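Local coordinates for protein minor fimbrium tip subunit Mfa3 (Porphyromonas gingivalis ATCC 33277, PDB 5NF4) that forms part of the tip of the minor fimbriae, filamentous pili that mediate biofilm formation and adhesion to host cells and other oral bacteria, at residues A[68-73]-A[116-121]; A[72-77]-A[100-105]; A[87-92]-A[121-126]; A[141-146]-A[220-225]; A[157-162]-A[194-199]. One frame throughout, in Å; residues are numbered along the deposited sequence.

Contact 1 of 5, residues A[68-73]-A[116-121]; sequences RVHSLA and VANIPN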
# COMPACT_ATOMS: atom_id res chain seq x y z
N ARG A 68 6.36 3.74 10.38
CA ARG A 68 5.86 4.30 11.62
C ARG A 68 4.36 4.22 11.68
O ARG A 68 3.67 4.52 10.71
CB ARG A 68 6.29 5.76 11.77
CG ARG A 68 7.68 5.91 12.36
CD ARG A 68 8.07 7.37 12.55
NE ARG A 68 9.49 7.51 12.84
CZ ARG A 68 10.06 8.61 13.33
NH1 ARG A 68 9.33 9.68 13.60
NH2 ARG A 68 11.37 8.62 13.56
N VAL A 69 3.86 3.77 12.83
CA VAL A 69 2.45 3.73 13.09
C VAL A 69 2.17 4.74 14.20
O VAL A 69 2.41 4.46 15.37
CB VAL A 69 1.97 2.33 13.51
CG1 VAL A 69 0.45 2.33 13.65
CG2 VAL A 69 2.42 1.28 12.49
N HIS A 70 1.62 5.88 13.80
CA HIS A 70 1.36 7.02 14.68
C HIS A 70 0.06 6.90 15.46
O HIS A 70 -0.05 7.38 16.58
CB HIS A 70 1.32 8.30 13.85
CG HIS A 70 2.63 8.65 13.23
ND1 HIS A 70 2.99 8.23 11.97
CD2 HIS A 70 3.69 9.34 13.72
CE1 HIS A 70 4.20 8.67 11.70
NE2 HIS A 70 4.65 9.34 12.74
N SER A 71 -0.92 6.29 14.82
CA SER A 71 -2.18 5.98 15.48
C SER A 71 -2.70 4.67 14.96
O SER A 71 -2.42 4.28 13.83
CB SER A 71 -3.22 7.08 15.25
OG SER A 71 -3.63 7.09 13.89
N LEU A 72 -3.48 3.98 15.78
CA LEU A 72 -4.05 2.71 15.41
C LEU A 72 -5.42 2.52 16.05
O LEU A 72 -5.52 2.52 17.27
CB LEU A 72 -3.11 1.57 15.85
CG LEU A 72 -3.63 0.16 15.56
CD1 LEU A 72 -3.72 -0.07 14.05
CD2 LEU A 72 -2.75 -0.88 16.24
N ALA A 73 -6.44 2.37 15.23
CA ALA A 73 -7.78 2.05 15.71
C ALA A 73 -8.08 0.60 15.47
O ALA A 73 -7.77 0.05 14.42
CB ALA A 73 -8.82 2.91 15.04
N VAL A 116 -7.06 0.01 11.56
CA VAL A 116 -6.84 1.18 10.68
C VAL A 116 -5.77 2.06 11.32
O VAL A 116 -5.93 2.50 12.45
CB VAL A 116 -8.16 1.98 10.49
CG1 VAL A 116 -7.92 3.19 9.63
CG2 VAL A 116 -9.20 1.09 9.79
N ALA A 117 -4.69 2.35 10.59
CA ALA A 117 -3.59 3.11 11.12
C ALA A 117 -3.34 4.38 10.32
O ALA A 117 -3.59 4.39 9.11
CB ALA A 117 -2.31 2.29 11.14
N ASN A 118 -2.92 5.42 11.03
CA ASN A 118 -2.50 6.68 10.42
C ASN A 118 -3.58 7.37 9.59
O ASN A 118 -3.29 8.08 8.64
CB ASN A 118 -1.28 6.40 9.56
CG ASN A 118 -0.08 5.97 10.37
OD1 ASN A 118 -0.02 6.25 11.58
ND2 ASN A 118 0.90 5.34 9.72
N ILE A 119 -4.82 7.19 9.98
CA ILE A 119 -5.93 7.91 9.37
C ILE A 119 -6.24 9.16 10.20
O ILE A 119 -6.46 9.10 11.41
CB ILE A 119 -7.16 6.97 9.26
CG1 ILE A 119 -6.87 5.83 8.27
CG2 ILE A 119 -8.42 7.74 8.86
CD1 ILE A 119 -6.50 6.29 6.86
N PRO A 120 -6.23 10.35 9.55
CA PRO A 120 -6.53 11.57 10.30
C PRO A 120 -7.85 11.53 11.05
O PRO A 120 -8.90 11.22 10.44
CB PRO A 120 -6.57 12.65 9.20
CG PRO A 120 -5.75 12.10 8.12
CD PRO A 120 -5.94 10.62 8.14
N ASN A 121 -7.78 11.88 12.33
CA ASN A 121 -8.93 11.90 13.24
C ASN A 121 -9.76 10.63 13.23
O ASN A 121 -10.97 10.66 13.39
CB ASN A 121 -9.80 13.11 12.94
CG ASN A 121 -9.22 14.37 13.52
OD1 ASN A 121 -8.89 14.41 14.68
ND2 ASN A 121 -9.06 15.40 12.70
O HOH W 1 -5.82 5.52 12.52
O HOH W 2 -5.62 9.12 14.06
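The side-chain amide of Asn-118 is bonded at both ends to the backbone of 68-73. Its OD1 accepts from His-70 N at 2.8 Å, in the carbonyl plane and on a lone pair. A weak bond from Ser-71 N reaches the same oxygen. At the other end ND2 donates to Arg-68 O over 3.1 Å, in the amide plane. ND2 also bonds Phe-159 O. Together these bonds fix the amide against rotation. Asn-118 CG stands anti to its carbonyl carbon (chi1 -65°), which turns the amide toward 68-70.

An antiparallel ladder ends here, and the asparagine side chain carries the bonding past its last pair. Asn-118 N donates to Ser-71 O. Ala-73 and Val-116 form a hydrogen-bonded pair, with Ala-73 N 2.8 Å from Val-116 O. Leu-72 and Ala-117, one step nearer Asn-118, form a non-hydrogen-bonded pair.

One water links Ser-71 OG, Val-116 O and Ile-119 N. Another joins Ser-71 OG to Ile-119 O.

Apolar contact is small: Ala-117 CB meets Val-69 CG1 at 3.7 Å and Leu-72 CD1 at 4.0 Å.

The paired strands are 71-78 and 109-117, flanked by 84-91 and 161-170. Helix 122-126 packs on Ala-73 and Val-116.

Contact 2 of 5, residues A[72-77]-A[100-105]; sequences LAMLVF and YVFTVK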
# COMPACT_ATOMS: atom_id res chain seq x y z
N LEU A 72 -3.48 3.98 15.78
CA LEU A 72 -4.05 2.71 15.41
C LEU A 72 -5.42 2.52 16.05
O LEU A 72 -5.52 2.52 17.27
CB LEU A 72 -3.11 1.57 15.85
CG LEU A 72 -3.63 0.16 15.56
CD1 LEU A 72 -3.72 -0.07 14.05
CD2 LEU A 72 -2.75 -0.88 16.24
N ALA A 73 -6.44 2.37 15.23
CA ALA A 73 -7.78 2.05 15.71
C ALA A 73 -8.08 0.60 15.47
O ALA A 73 -7.77 0.05 14.42
CB ALA A 73 -8.82 2.91 15.04
N MET A 74 -8.67 -0.05 16.48
CA MET A 74 -9.13 -1.40 16.34
C MET A 74 -10.62 -1.36 16.62
O MET A 74 -11.02 -0.79 17.65
CB MET A 74 -8.44 -2.35 17.34
CG MET A 74 -8.89 -3.80 17.13
SD MET A 74 -8.33 -4.93 18.44
CE MET A 74 -9.35 -4.26 19.76
N LEU A 75 -11.41 -1.95 15.74
CA LEU A 75 -12.86 -2.06 15.94
C LEU A 75 -13.26 -3.52 15.69
O LEU A 75 -12.86 -4.15 14.70
CB LEU A 75 -13.62 -1.10 15.02
CG LEU A 75 -13.34 0.39 15.22
CD1 LEU A 75 -12.25 0.82 14.25
CD2 LEU A 75 -14.62 1.25 15.04
N VAL A 76 -14.05 -4.05 16.62
CA VAL A 76 -14.38 -5.47 16.66
C VAL A 76 -15.90 -5.62 16.64
O VAL A 76 -16.62 -4.91 17.37
CB VAL A 76 -13.80 -6.16 17.92
CG1 VAL A 76 -13.93 -7.68 17.74
CG2 VAL A 76 -12.35 -5.73 18.17
N PHE A 77 -16.38 -6.48 15.76
CA PHE A 77 -17.81 -6.67 15.58
C PHE A 77 -18.21 -8.13 15.64
O PHE A 77 -17.45 -9.00 15.25
CB PHE A 77 -18.27 -6.10 14.22
CG PHE A 77 -17.97 -4.65 14.07
CD1 PHE A 77 -16.71 -4.26 13.63
CD2 PHE A 77 -18.89 -3.68 14.41
CE1 PHE A 77 -16.37 -2.95 13.54
CE2 PHE A 77 -18.55 -2.31 14.27
CZ PHE A 77 -17.30 -1.97 13.83
N TYR A 100 2.37 -1.73 18.44
CA TYR A 100 1.51 -1.49 19.58
C TYR A 100 1.19 -2.81 20.24
O TYR A 100 0.91 -3.79 19.56
CB TYR A 100 0.21 -0.77 19.17
CG TYR A 100 0.46 0.68 18.85
CD1 TYR A 100 0.63 1.61 19.86
CD2 TYR A 100 0.59 1.10 17.54
CE1 TYR A 100 0.88 2.94 19.56
CE2 TYR A 100 0.84 2.41 17.24
CZ TYR A 100 0.99 3.33 18.24
OH TYR A 100 1.25 4.64 17.92
N VAL A 101 1.28 -2.85 21.56
CA VAL A 101 0.81 -4.00 22.28
C VAL A 101 -0.13 -3.49 23.37
O VAL A 101 0.21 -2.57 24.13
CB VAL A 101 1.99 -4.82 22.84
CG1 VAL A 101 2.89 -3.95 23.66
CG2 VAL A 101 1.48 -6.00 23.70
N PHE A 102 -1.33 -4.07 23.44
CA PHE A 102 -2.32 -3.64 24.43
C PHE A 102 -3.32 -4.76 24.74
O PHE A 102 -3.49 -5.68 23.94
CB PHE A 102 -3.07 -2.40 23.93
CG PHE A 102 -3.80 -2.58 22.62
CD1 PHE A 102 -5.10 -3.07 22.56
CD2 PHE A 102 -3.18 -2.23 21.42
CE1 PHE A 102 -5.78 -3.23 21.35
CE2 PHE A 102 -3.84 -2.39 20.22
CZ PHE A 102 -5.14 -2.88 20.17
N THR A 103 -3.98 -4.64 25.88
CA THR A 103 -4.98 -5.62 26.29
C THR A 103 -6.40 -5.09 26.10
O THR A 103 -6.66 -3.95 26.41
CB THR A 103 -4.74 -5.98 27.73
OG1 THR A 103 -3.40 -6.48 27.84
CG2 THR A 103 -5.73 -7.03 28.19
N VAL A 104 -7.30 -5.92 25.58
CA VAL A 104 -8.71 -5.55 25.41
C VAL A 104 -9.60 -6.61 26.09
O VAL A 104 -9.27 -7.79 26.09
CB VAL A 104 -9.11 -5.41 23.93
CG1 VAL A 104 -9.05 -6.75 23.22
CG2 VAL A 104 -10.51 -4.85 23.81
N LYS A 105 -10.70 -6.17 26.67
CA LYS A 105 -11.70 -7.07 27.28
C LYS A 105 -12.93 -7.13 26.37
O LYS A 105 -13.38 -6.10 25.88
CB LYS A 105 -12.07 -6.57 28.66
CG LYS A 105 -13.15 -7.38 29.37
CD LYS A 105 -13.44 -6.74 30.72
CE LYS A 105 -14.87 -6.97 31.17
NZ LYS A 105 -15.13 -6.41 32.53
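Met-74 meets the Phe-102 ring at its edge, although the two strands that carry them share no hydrogen bond. This is a Met-aromatic contact within face-to-face beta packing. Strands 72-77 and 100-105 run in roughly the same direction, 39° apart. Their axes come no closer than 10.3 Å, so the strands meet through side chains.

Five side chains make the contact: Leu-72, Met-74, Tyr-100, Phe-102 and Val-104. All five direct their CB atoms toward the other strand. The sulfur of Met-74 lies 5.3 Å from the Phe-102 ring centroid and 80° off the ring normal. The chain of Met-74 runs out extended and then bends at its last torsion (chi3 68°). That bend lets CE touch both Phe-102 CE1, at 4.0 Å, and Val-104 CG2.

Leu-72 works beside it. Its CD2 branch reaches the edge of the Phe-102 ring at CE2. Leu-72 and the tyrosine run alongside each other, pointing opposite ways. The Tyr-100 hydroxyl is bonded to Val-69 O, which ties the end of this ring to the loop before strand 71-78.

Other strands complete the layers. Phe-102 stacks on the ring of His-88 and touches Val-45 of strand 41-49. Met-74 also packs on Phe-115. At the Tyr-100 end, Leu-72 CD2 lies 4.1 Å from Tyr-100 CD2.

Contact 3 of 5, residues A[87-92]-A[121-126]; sequences EHFSSS and NMQTAM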
# COMPACT_ATOMS: atom_id res chain seq x y z
N GLU A 87 -13.65 -1.85 20.97
CA GLU A 87 -12.85 -0.96 20.15
C GLU A 87 -11.74 -0.39 20.99
O GLU A 87 -11.80 -0.37 22.24
CB GLU A 87 -13.71 0.14 19.52
CG GLU A 87 -14.27 1.16 20.45
CD GLU A 87 -15.21 2.15 19.75
OE1 GLU A 87 -15.37 2.07 18.51
OE2 GLU A 87 -15.77 3.03 20.43
N HIS A 88 -10.68 0.04 20.33
CA HIS A 88 -9.51 0.52 21.02
C HIS A 88 -8.79 1.53 20.14
O HIS A 88 -8.74 1.36 18.94
CB HIS A 88 -8.55 -0.62 21.36
CG HIS A 88 -7.38 -0.17 22.16
ND1 HIS A 88 -7.35 -0.27 23.54
CD2 HIS A 88 -6.23 0.43 21.80
CE1 HIS A 88 -6.21 0.21 23.98
NE2 HIS A 88 -5.52 0.67 22.95
N PHE A 89 -8.24 2.56 20.77
CA PHE A 89 -7.45 3.53 20.00
C PHE A 89 -6.08 3.72 20.64
O PHE A 89 -5.95 3.88 21.87
CB PHE A 89 -8.20 4.86 19.89
CG PHE A 89 -7.46 5.87 19.09
CD1 PHE A 89 -7.46 5.81 17.73
CD2 PHE A 89 -6.74 6.87 19.73
CE1 PHE A 89 -6.76 6.77 16.96
CE2 PHE A 89 -6.04 7.83 18.99
CZ PHE A 89 -6.04 7.76 17.61
N SER A 90 -5.03 3.66 19.82
CA SER A 90 -3.66 3.88 20.32
C SER A 90 -3.04 5.02 19.55
O SER A 90 -3.32 5.19 18.38
CB SER A 90 -2.78 2.64 20.13
OG SER A 90 -3.41 1.46 20.56
N SER A 91 -2.18 5.76 20.22
CA SER A 91 -1.39 6.79 19.55
C SER A 91 -0.03 6.88 20.21
O SER A 91 0.16 6.51 21.37
CB SER A 91 -2.12 8.14 19.56
OG SER A 91 -2.32 8.60 20.88
N SER A 92 0.94 7.35 19.44
CA SER A 92 2.28 7.55 19.94
C SER A 92 2.52 9.04 19.88
O SER A 92 2.42 9.65 18.81
CB SER A 92 3.30 6.77 19.12
OG SER A 92 4.61 6.97 19.61
N ASN A 121 -7.78 11.88 12.33
CA ASN A 121 -8.93 11.90 13.24
C ASN A 121 -9.76 10.63 13.23
O ASN A 121 -10.97 10.66 13.39
CB ASN A 121 -9.80 13.11 12.94
CG ASN A 121 -9.22 14.37 13.52
OD1 ASN A 121 -8.89 14.41 14.68
ND2 ASN A 121 -9.06 15.40 12.70
N MET A 122 -9.09 9.49 13.08
CA MET A 122 -9.74 8.21 13.17
C MET A 122 -10.48 8.04 14.50
O MET A 122 -11.52 7.37 14.54
CB MET A 122 -8.72 7.08 12.98
CG MET A 122 -9.33 5.72 12.91
SD MET A 122 -10.41 5.54 11.51
CE MET A 122 -11.51 4.27 12.13
N GLN A 123 -9.98 8.65 15.57
CA GLN A 123 -10.63 8.45 16.87
C GLN A 123 -12.06 9.00 16.84
O GLN A 123 -13.00 8.36 17.34
CB GLN A 123 -9.83 9.11 18.01
CG GLN A 123 -10.32 8.65 19.36
CD GLN A 123 -9.46 9.14 20.50
OE1 GLN A 123 -8.74 10.12 20.39
NE2 GLN A 123 -9.56 8.46 21.62
N THR A 124 -12.22 10.17 16.26
CA THR A 124 -13.52 10.79 16.07
C THR A 124 -14.39 9.93 15.13
O THR A 124 -15.60 9.78 15.36
CB THR A 124 -13.36 12.22 15.50
OG1 THR A 124 -12.66 13.03 16.46
CG2 THR A 124 -14.70 12.85 15.16
N ALA A 125 -13.77 9.38 14.09
CA ALA A 125 -14.48 8.54 13.10
C ALA A 125 -15.11 7.31 13.74
O ALA A 125 -16.13 6.81 13.28
CB ALA A 125 -13.54 8.09 12.00
N MET A 126 -14.47 6.79 14.79
CA MET A 126 -14.95 5.57 15.40
C MET A 126 -16.38 5.74 15.93
O MET A 126 -17.16 4.78 15.94
CB MET A 126 -13.99 5.15 16.54
CG MET A 126 -12.65 4.67 16.04
SD MET A 126 -11.41 4.54 17.36
CE MET A 126 -12.01 3.02 18.06
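Gln-123 lies across one face of the Phe-89 ring. Its CB sits over the ring centre, 3.9 Å from the centroid and only 4° off the normal, a CH-pi contact. The chain then runs on over the face, and its amide stacks on the ring with the two planes 19° apart. Gln-123 CD comes to 3.6 Å from Phe-89 CD2. The conformations explain the overlap. Phe-89 CG is anti to the backbone N (chi1 -179°), which sends the ring out from the strand toward the helix. Gln-123 also has CG anti to its backbone N and stays extended beyond it, which carries the amide across the ring.

Met-126 lies beside this stack. Its chain bends at the last torsion. The sulfur stands oblique to the Phe-89 ring, 5.3 Å from the centroid, in a Met-aromatic contact. The terminal methyl turns to Glu-87, with CE 3.6 Å from Glu-87 CB and 3.5 Å from OE1. This is packing against the length of the glutamate. The carboxylate has its polar partner in Lys-84, with which it forms a salt bridge. Met-122 contributes CB, 4.4 Å from Phe-89 CE1, while the rest of its side chain turns from the strand.

The contact lays helix 122-126 along strand 84-91, nearly antiparallel to it. Strand 71-78 is the next strand, where Ala-73 touches Met-122 and Met-126. Helix 132-140 packs on the helix through Phe-138.

Contact 4 of 5, residues A[141-146]-A[220-225]; sequences VFRDLD and VHYRLV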
# COMPACT_ATOMS: atom_id res chain seq x y z
N VAL A 141 -14.30 3.40 1.49
CA VAL A 141 -14.23 4.80 1.00
C VAL A 141 -12.99 5.04 0.15
O VAL A 141 -11.89 4.60 0.52
CB VAL A 141 -14.27 5.79 2.20
CG1 VAL A 141 -13.97 7.25 1.77
CG2 VAL A 141 -15.64 5.75 2.88
N PHE A 142 -13.16 5.75 -0.97
CA PHE A 142 -12.02 6.23 -1.77
C PHE A 142 -11.51 7.52 -1.11
O PHE A 142 -12.24 8.50 -0.96
CB PHE A 142 -12.46 6.41 -3.23
CG PHE A 142 -12.99 5.15 -3.83
CD1 PHE A 142 -12.17 4.04 -3.98
CD2 PHE A 142 -14.31 5.07 -4.21
CE1 PHE A 142 -12.67 2.85 -4.51
CE2 PHE A 142 -14.81 3.89 -4.76
CZ PHE A 142 -13.98 2.78 -4.90
N ARG A 143 -10.26 7.51 -0.69
CA ARG A 143 -9.68 8.61 0.08
C ARG A 143 -8.53 9.21 -0.71
O ARG A 143 -7.67 8.48 -1.23
CB ARG A 143 -9.17 8.11 1.46
CG ARG A 143 -10.27 7.37 2.26
CD ARG A 143 -9.81 6.82 3.62
NE ARG A 143 -10.95 6.16 4.29
CZ ARG A 143 -11.93 6.81 4.92
NH1 ARG A 143 -11.89 8.13 5.10
NH2 ARG A 143 -12.96 6.14 5.40
N ASP A 144 -8.47 10.53 -0.78
CA ASP A 144 -7.42 11.12 -1.59
C ASP A 144 -6.10 11.08 -0.83
O ASP A 144 -6.05 11.53 0.31
CB ASP A 144 -7.78 12.56 -1.98
CG ASP A 144 -8.10 13.45 -0.79
OD1 ASP A 144 -8.98 13.11 0.04
OD2 ASP A 144 -7.44 14.53 -0.71
N LEU A 145 -5.07 10.49 -1.44
CA LEU A 145 -3.76 10.39 -0.80
C LEU A 145 -3.20 11.76 -0.51
O LEU A 145 -3.21 12.63 -1.38
CB LEU A 145 -2.79 9.58 -1.67
CG LEU A 145 -1.47 9.17 -1.02
CD1 LEU A 145 -1.76 7.99 0.01
CD2 LEU A 145 -0.47 8.72 -2.04
N ASP A 146 -2.73 11.97 0.70
CA ASP A 146 -1.97 13.19 1.02
C ASP A 146 -0.86 13.44 -0.03
O ASP A 146 -0.08 12.55 -0.34
CB ASP A 146 -1.38 13.04 2.44
CG ASP A 146 -0.81 14.35 2.99
OD1 ASP A 146 -0.08 15.06 2.26
OD2 ASP A 146 -1.04 14.66 4.19
N VAL A 220 -5.32 8.79 -7.66
CA VAL A 220 -5.54 9.84 -6.69
C VAL A 220 -5.89 9.25 -5.32
O VAL A 220 -5.58 9.82 -4.29
CB VAL A 220 -6.71 10.74 -7.14
CG1 VAL A 220 -7.39 11.48 -6.01
CG2 VAL A 220 -6.19 11.71 -8.13
N HIS A 221 -6.61 8.15 -5.37
CA HIS A 221 -7.23 7.57 -4.18
C HIS A 221 -6.61 6.28 -3.68
O HIS A 221 -6.26 5.39 -4.46
CB HIS A 221 -8.68 7.25 -4.44
CG HIS A 221 -9.53 8.44 -4.74
ND1 HIS A 221 -9.98 8.73 -6.01
CD2 HIS A 221 -10.01 9.42 -3.94
CE1 HIS A 221 -10.71 9.82 -5.97
NE2 HIS A 221 -10.74 10.27 -4.72
N TYR A 222 -6.60 6.20 -2.36
CA TYR A 222 -6.38 4.94 -1.70
C TYR A 222 -7.67 4.43 -1.09
O TYR A 222 -8.67 5.15 -0.95
CB TYR A 222 -5.30 5.07 -0.65
CG TYR A 222 -5.62 5.83 0.62
CD1 TYR A 222 -6.17 5.18 1.73
CD2 TYR A 222 -5.35 7.16 0.74
CE1 TYR A 222 -6.45 5.86 2.87
CE2 TYR A 222 -5.62 7.87 1.89
CZ TYR A 222 -6.17 7.19 2.96
OH TYR A 222 -6.45 7.85 4.12
N ARG A 223 -7.62 3.17 -0.70
CA ARG A 223 -8.75 2.51 -0.09
C ARG A 223 -8.25 1.59 1.00
O ARG A 223 -7.21 0.96 0.82
CB ARG A 223 -9.50 1.71 -1.17
CG ARG A 223 -10.88 1.28 -0.80
CD ARG A 223 -11.47 0.30 -1.85
NE ARG A 223 -12.95 0.26 -1.90
CZ ARG A 223 -13.69 -0.78 -2.27
NH1 ARG A 223 -13.12 -1.95 -2.54
NH2 ARG A 223 -15.01 -0.66 -2.34
N LEU A 224 -8.97 1.49 2.10
CA LEU A 224 -8.49 0.70 3.24
C LEU A 224 -8.73 -0.81 3.09
O LEU A 224 -8.23 -1.62 3.90
CB LEU A 224 -9.12 1.19 4.53
CG LEU A 224 -8.67 2.58 4.95
CD1 LEU A 224 -9.58 3.11 6.01
CD2 LEU A 224 -7.18 2.59 5.41
N VAL A 225 -9.49 -1.19 2.07
CA VAL A 225 -9.54 -2.59 1.65
C VAL A 225 -9.26 -2.64 0.18
O VAL A 225 -9.44 -1.65 -0.53
CB VAL A 225 -10.90 -3.26 1.93
CG1 VAL A 225 -11.04 -3.53 3.37
CG2 VAL A 225 -12.05 -2.40 1.39
O HOH W 3 -11.07 3.58 2.79
O HOH W 4 -4.35 12.58 -3.95
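Tyr-222 presents one ring face to the side chain of Arg-143, whose CB lies 3.7 Å from the ring centroid and 19° off the normal. This CH-pi overlap sits on a short antiparallel two-stranded ribbon, 143-144 with 221-222. Arg-143 and Tyr-222 are its hydrogen-bonded pair, with Arg-143 N to Tyr-222 O at 2.9 Å and Tyr-222 N to Arg-143 O at 2.8 Å. Leu-145 N adds a third bond, to Val-220 O.

The straight Arg-143 chain carries CD past the tyrosine, 3.5 Å from Tyr-222 OH. Its guanidinium makes a cation-pi contact with Phe-138, and NH2 bonds to Phe-138 O. Leu-145 CD1 meets Tyr-222 CD2 at 3.8 Å, crossing it at about a right angle.

The His-221 ring lies between Phe-142 CB, from across the contact, and CG1 of the preceding Val-220. Phe-142 CB makes a second CH-pi contact there. Phe-142 CE1 comes 3.7 Å from Arg-223 NE, which approaches the ring obliquely. The ring and guanidinium planes are only 10° apart. The polar end of Arg-223 is bonded to the carbonyls of Gln-140 and Pro-226.

Pro-160, just before strand 161-170, and Val-195 of strand 180-205 pack on Tyr-222. Two waters bridge the segments. One accepts hydrogen bonds from Arg-143 NE and Leu-224 N. The other donates to Leu-145 O at 2.8 Å and to Val-220 O.

Contact 5 of 5, residues A[157-162]-A[194-199]; sequences NGFPMS and RVVAKL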
# COMPACT_ATOMS: atom_id res chain seq x y z
N ASN A 157 3.73 12.17 9.81
CA ASN A 157 2.64 11.82 8.90
C ASN A 157 2.93 10.51 8.18
O ASN A 157 3.62 10.51 7.16
CB ASN A 157 2.45 12.97 7.89
CG ASN A 157 1.23 12.81 7.03
OD1 ASN A 157 0.50 11.83 7.14
ND2 ASN A 157 1.01 13.78 6.15
N GLY A 158 2.46 9.41 8.75
CA GLY A 158 2.75 8.10 8.21
C GLY A 158 1.78 7.71 7.13
O GLY A 158 0.71 8.32 6.98
N PHE A 159 2.13 6.65 6.40
CA PHE A 159 1.25 6.08 5.37
C PHE A 159 0.02 5.45 6.00
O PHE A 159 0.17 4.74 6.99
CB PHE A 159 1.97 4.99 4.56
CG PHE A 159 3.10 5.47 3.72
CD1 PHE A 159 2.93 6.50 2.80
CD2 PHE A 159 4.32 4.84 3.78
CE1 PHE A 159 3.99 6.92 2.01
CE2 PHE A 159 5.36 5.23 3.01
CZ PHE A 159 5.20 6.29 2.11
N PRO A 160 -1.18 5.65 5.44
CA PRO A 160 -2.31 4.84 5.90
C PRO A 160 -2.05 3.37 5.77
O PRO A 160 -1.43 2.92 4.80
CB PRO A 160 -3.47 5.27 4.98
CG PRO A 160 -3.08 6.67 4.50
CD PRO A 160 -1.56 6.62 4.39
N MET A 161 -2.49 2.60 6.77
CA MET A 161 -2.34 1.15 6.77
C MET A 161 -3.61 0.51 7.31
O MET A 161 -4.39 1.15 8.02
CB MET A 161 -1.15 0.69 7.60
CG MET A 161 0.07 1.52 7.46
SD MET A 161 1.38 0.79 8.46
CE MET A 161 2.69 2.00 8.24
N SER A 162 -3.85 -0.73 6.93
CA SER A 162 -4.98 -1.44 7.51
C SER A 162 -4.82 -2.93 7.47
O SER A 162 -3.95 -3.49 6.78
CB SER A 162 -6.24 -1.07 6.76
OG SER A 162 -6.10 -1.51 5.42
N ARG A 194 0.33 -1.42 4.25
CA ARG A 194 0.25 -0.06 3.72
C ARG A 194 -0.71 -0.04 2.53
O ARG A 194 -0.83 -1.05 1.82
CB ARG A 194 1.64 0.44 3.29
CG ARG A 194 2.65 0.46 4.43
CD ARG A 194 4.07 0.58 3.92
NE ARG A 194 5.08 0.38 4.97
CZ ARG A 194 5.59 -0.79 5.32
NH1 ARG A 194 5.19 -1.90 4.72
NH2 ARG A 194 6.49 -0.85 6.29
N VAL A 195 -1.34 1.12 2.30
CA VAL A 195 -2.30 1.29 1.19
C VAL A 195 -1.58 1.69 -0.10
O VAL A 195 -2.22 1.75 -1.16
CB VAL A 195 -3.38 2.36 1.55
CG1 VAL A 195 -4.12 1.92 2.81
CG2 VAL A 195 -2.76 3.75 1.71
N VAL A 196 -0.27 1.95 -0.00
CA VAL A 196 0.54 2.36 -1.15
C VAL A 196 1.55 1.27 -1.50
O VAL A 196 1.84 0.39 -0.67
CB VAL A 196 1.31 3.70 -0.90
CG1 VAL A 196 0.33 4.88 -0.76
CG2 VAL A 196 2.19 3.62 0.32
N ALA A 197 2.04 1.34 -2.73
CA ALA A 197 3.19 0.58 -3.22
C ALA A 197 4.43 1.49 -3.22
O ALA A 197 4.29 2.71 -3.21
CB ALA A 197 2.92 0.03 -4.64
N LYS A 198 5.61 0.89 -3.22
CA LYS A 198 6.87 1.64 -3.26
C LYS A 198 7.51 1.44 -4.61
O LYS A 198 7.70 0.30 -5.06
CB LYS A 198 7.77 1.17 -2.13
CG LYS A 198 9.15 1.80 -2.06
CD LYS A 198 9.91 1.28 -0.84
CE LYS A 198 11.29 1.88 -0.72
NZ LYS A 198 11.93 1.55 0.57
N LEU A 199 7.86 2.56 -5.26
CA LEU A 199 8.53 2.53 -6.53
C LEU A 199 9.98 2.91 -6.29
O LEU A 199 10.26 3.94 -5.68
CB LEU A 199 7.88 3.49 -7.52
CG LEU A 199 8.59 3.67 -8.86
CD1 LEU A 199 8.57 2.37 -9.68
CD2 LEU A 199 7.94 4.79 -9.64
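Met-161 and Arg-194 form an antiparallel non-hydrogen-bonded pair, with their CA atoms 4.2 Å apart. One backbone hydrogen bond follows, from Val-195 N to Pro-160 O at 3.1 Å. Arg-194 CA makes a CA-H...O contact with Pro-160 O. Beyond this the segments diverge, and side chains take over.

Val-196 CG2 sits over one face of the Phe-159 ring, 4.0 Å from the centroid and 14° off the normal, a CH-pi contact. CG2 lies between the backbone N and carbonyl carbon of Val-196 (chi1 of CG1 -66°), which places this branch against the ring. Val-195 CG2 packs on Pro-160 CB at 3.7 Å. Met-161 and Arg-194 run alongside each other on one face of the pair, with Met-161 CE 4.1 Å from Arg-194 CG. The buried guanidinium of Arg-194 has polar partners beyond the two segments. It forms a salt bridge with Asp-67, bonds to Asn-323 and makes a cation-pi contact with Trp-346.

The contact lies at the open end of the beta hairpin of strands 161-170 and 180-205, near the centre of the chain. Strand 109-117 borders the first strand, while 248-254 and 324-332 pair with the second. Strand 221-222 covers Pro-160 and Val-195 through Tyr-222.

How the contacts relate
Contacts 1, 2 and 5 are buried; contacts 3 and 4 are partly exposed. Contacts 1 and 2 share Leu-72 and Ala-73 on strand 71-78, using it once for pairing within the sheet and once for packing between layers. Contact 3 adds the neighbouring strand 84-91 and the helix that follows strand 109-117. Contact 1 joins contact 5 through Asn-118 ND2 to Phe-159 O, and contact 5 joins contact 4 through Ser-162 OG to Leu-224 O. Contacts 2 and 3 have no hydrogen bonds across them and rely on methionine and aromatic groups. Contacts 1, 4 and 5 combine backbone pairing with packing, and waters bridge contacts 1 and 4.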